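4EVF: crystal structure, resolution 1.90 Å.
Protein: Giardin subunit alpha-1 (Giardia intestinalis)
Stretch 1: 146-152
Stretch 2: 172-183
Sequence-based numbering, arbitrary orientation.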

# COMPACT_ATOMS: atom_id res chain seq x y z
N HIS A 146 11.64 9.46 4.56
CA HIS A 146 12.35 8.62 3.59
C HIS A 146 13.84 8.97 3.52
O HIS A 146 14.41 9.12 2.43
CB HIS A 146 11.68 8.69 2.22
CG HIS A 146 10.36 7.98 2.16
ND1 HIS A 146 10.27 6.60 2.08
CD2 HIS A 146 9.09 8.44 2.20
CE1 HIS A 146 8.99 6.25 2.07
NE2 HIS A 146 8.26 7.34 2.14
N GLU A 147 14.45 9.12 4.69
CA GLU A 147 15.90 9.32 4.80
C GLU A 147 16.53 8.05 5.37
O GLU A 147 16.67 7.92 6.59
CB GLU A 147 16.23 10.49 5.72
CG GLU A 147 15.82 11.86 5.20
CD GLU A 147 15.88 12.92 6.29
OE1 GLU A 147 16.26 12.57 7.43
OE2 GLU A 147 15.55 14.10 6.02
N ARG A 148 16.90 7.13 4.50
CA ARG A 148 17.48 5.87 4.94
C ARG A 148 18.99 6.03 5.04
O ARG A 148 19.61 6.68 4.20
CB ARG A 148 17.11 4.75 3.98
CG ARG A 148 15.61 4.50 3.84
CD ARG A 148 15.08 3.60 4.94
NE ARG A 148 13.68 3.87 5.25
CZ ARG A 148 13.00 3.29 6.24
NH1 ARG A 148 13.58 2.40 7.02
NH2 ARG A 148 11.72 3.61 6.44
N VAL A 149 19.58 5.44 6.08
CA VAL A 149 20.99 5.63 6.38
C VAL A 149 21.63 4.28 6.63
O VAL A 149 21.18 3.53 7.51
CB VAL A 149 21.19 6.51 7.63
CG1 VAL A 149 22.63 6.48 8.10
CG2 VAL A 149 20.73 7.95 7.37
N SER A 150 22.67 3.97 5.88
CA SER A 150 23.34 2.70 6.04
C SER A 150 23.75 2.50 7.49
O SER A 150 24.14 3.44 8.18
CB SER A 150 24.57 2.61 5.14
OG SER A 150 25.27 1.41 5.37
N ARG A 151 23.66 1.26 7.96
CA ARG A 151 24.01 0.96 9.34
C ARG A 151 25.47 0.55 9.53
O ARG A 151 26.04 -0.14 8.69
CB ARG A 151 23.02 -0.04 9.93
CG ARG A 151 21.63 0.57 9.97
CD ARG A 151 20.73 -0.04 10.98
NE ARG A 151 21.12 0.20 12.36
CZ ARG A 151 20.78 1.26 13.09
NH1 ARG A 151 20.07 2.25 12.56
NH2 ARG A 151 21.17 1.34 14.35
N PRO A 152 26.06 0.98 10.66
CA PRO A 152 27.49 0.84 10.97
C PRO A 152 28.02 -0.59 10.85
O PRO A 152 29.00 -0.82 10.15
CB PRO A 152 27.58 1.31 12.43
CG PRO A 152 26.17 1.23 12.96
CD PRO A 152 25.32 1.57 11.78
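Stretch 2 172-183: AYLIDFFGTVPS

Stretch 2 enters as a helix and passes, around Thr 180, into a loop that lies against the extended, irregular backbone of stretch 1. The nearest CA pair is Arg 148 CA and Thr 180 CA, 4.3 Å apart. There Val 149 N donates to Thr 180 O (2.7 Å, 165° at hydrogen), and Arg 148 CA approaches the same oxygen, Thr 180 O, at 3.2 Å in a CA-H...O contact.

The CA-to-CB bond of Arg 148 points sideways, yet its chi1 and chi2, both m, followed by a t chi3, bring the guanidinium to the end of the helix. Arg 148 NH1 donates to Phe 178 O (2.9 Å) and Val 181 O (2.7 Å), each at 152°; both oxygens lie near the guanidinium plane, while Gly 179 O lies over one face.

The CA-to-CB bond of Arg 151 points toward stretch 2. With chi1 m, chi2 t and chi3 p, Arg 151 NE comes within 3.4 Å of Phe 177 CD2: the guanidinium presents a face, the ring its edge. Arg 151 NH1 forms a long salt bridge with Asp 176 OD2 (3.9 Å), and water 3 links Arg 151 NH2 (3.2 Å) to Asp 176 OD2 (2.6 Å).

The p rotamer of Thr 180 allows Thr 180 OG1 to donate back to Asp 176 O (2.6 Å). Pro 182 CD packs 3.4 Å from Val 149 O.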

# COMPACT_ATOMS: atom_id res chain seq x y z
N ALA A 172 13.56 4.35 21.71
CA ALA A 172 14.18 5.38 20.87
C ALA A 172 15.03 4.74 19.77
O ALA A 172 14.99 5.16 18.61
CB ALA A 172 15.01 6.36 21.71
N TYR A 173 15.78 3.70 20.13
CA TYR A 173 16.61 2.98 19.16
C TYR A 173 15.73 2.28 18.13
O TYR A 173 16.06 2.20 16.94
CB TYR A 173 17.48 1.95 19.89
CG TYR A 173 18.50 1.23 19.04
CD1 TYR A 173 19.84 1.61 19.05
CD2 TYR A 173 18.14 0.15 18.23
CE1 TYR A 173 20.77 0.97 18.28
CE2 TYR A 173 19.07 -0.50 17.45
CZ TYR A 173 20.39 -0.09 17.48
OH TYR A 173 21.34 -0.72 16.72
N LEU A 174 14.61 1.75 18.61
CA LEU A 174 13.66 1.04 17.76
C LEU A 174 13.06 1.95 16.69
O LEU A 174 12.97 1.57 15.52
CB LEU A 174 12.57 0.43 18.61
CG LEU A 174 12.71 -1.03 19.07
CD1 LEU A 174 14.12 -1.56 19.10
CD2 LEU A 174 11.98 -1.23 20.42
N ILE A 175 12.64 3.14 17.10
CA ILE A 175 12.00 4.09 16.20
C ILE A 175 12.99 4.54 15.13
O ILE A 175 12.67 4.60 13.94
CB ILE A 175 11.44 5.29 16.98
CG1 ILE A 175 10.28 4.85 17.88
CG2 ILE A 175 10.97 6.38 16.04
CD1 ILE A 175 9.95 5.84 18.99
N ASP A 176 14.21 4.84 15.56
CA ASP A 176 15.25 5.27 14.64
C ASP A 176 15.66 4.12 13.72
O ASP A 176 15.86 4.31 12.54
CB ASP A 176 16.46 5.77 15.42
CG ASP A 176 17.60 6.15 14.52
OD1 ASP A 176 17.58 7.29 14.00
OD2 ASP A 176 18.51 5.31 14.32
N PHE A 177 15.77 2.91 14.27
CA PHE A 177 16.17 1.77 13.45
C PHE A 177 15.16 1.47 12.34
O PHE A 177 15.51 1.43 11.16
CB PHE A 177 16.38 0.51 14.29
CG PHE A 177 16.68 -0.71 13.47
CD1 PHE A 177 15.65 -1.53 13.02
CD2 PHE A 177 17.98 -1.01 13.10
CE1 PHE A 177 15.92 -2.64 12.25
CE2 PHE A 177 18.25 -2.12 12.35
CZ PHE A 177 17.23 -2.94 11.91
N PHE A 178 13.91 1.23 12.71
CA PHE A 178 12.89 0.93 11.71
C PHE A 178 12.63 2.12 10.78
O PHE A 178 12.31 1.93 9.60
CB PHE A 178 11.61 0.41 12.38
CG PHE A 178 11.74 -1.00 12.87
CD1 PHE A 178 11.54 -2.06 12.01
CD2 PHE A 178 12.11 -1.26 14.18
CE1 PHE A 178 11.68 -3.37 12.45
CE2 PHE A 178 12.27 -2.55 14.62
CZ PHE A 178 12.04 -3.61 13.76
N GLY A 179 12.81 3.34 11.28
CA GLY A 179 12.60 4.52 10.47
C GLY A 179 13.71 4.90 9.50
O GLY A 179 13.48 5.69 8.57
N THR A 180 14.92 4.34 9.67
CA THR A 180 16.06 4.75 8.84
C THR A 180 16.88 3.62 8.21
O THR A 180 17.77 3.87 7.38
CB THR A 180 17.05 5.68 9.62
OG1 THR A 180 17.64 4.96 10.70
CG2 THR A 180 16.35 6.93 10.16
N VAL A 181 16.63 2.38 8.61
CA VAL A 181 17.39 1.27 8.05
C VAL A 181 16.99 1.06 6.59
O VAL A 181 15.81 1.09 6.26
CB VAL A 181 17.21 -0.05 8.85
CG1 VAL A 181 15.81 -0.61 8.65
CG2 VAL A 181 18.24 -1.07 8.42
N PRO A 182 17.98 0.86 5.71
CA PRO A 182 17.66 0.58 4.31
C PRO A 182 17.09 -0.82 4.20
O PRO A 182 17.50 -1.70 4.95
CB PRO A 182 19.02 0.67 3.60
CG PRO A 182 19.88 1.52 4.52
CD PRO A 182 19.42 1.13 5.91
N SER A 183 16.13 -1.02 3.30
CA SER A 183 15.51 -2.33 3.13
C SER A 183 16.54 -3.40 2.81
O SER A 183 16.49 -4.52 3.32
CB SER A 183 14.46 -2.30 2.03
OG SER A 183 13.40 -1.42 2.37
O HOH W 1 13.28 7.99 7.01
O HOH W 2 19.96 3.64 9.90
O HOH W 3 18.87 3.11 15.72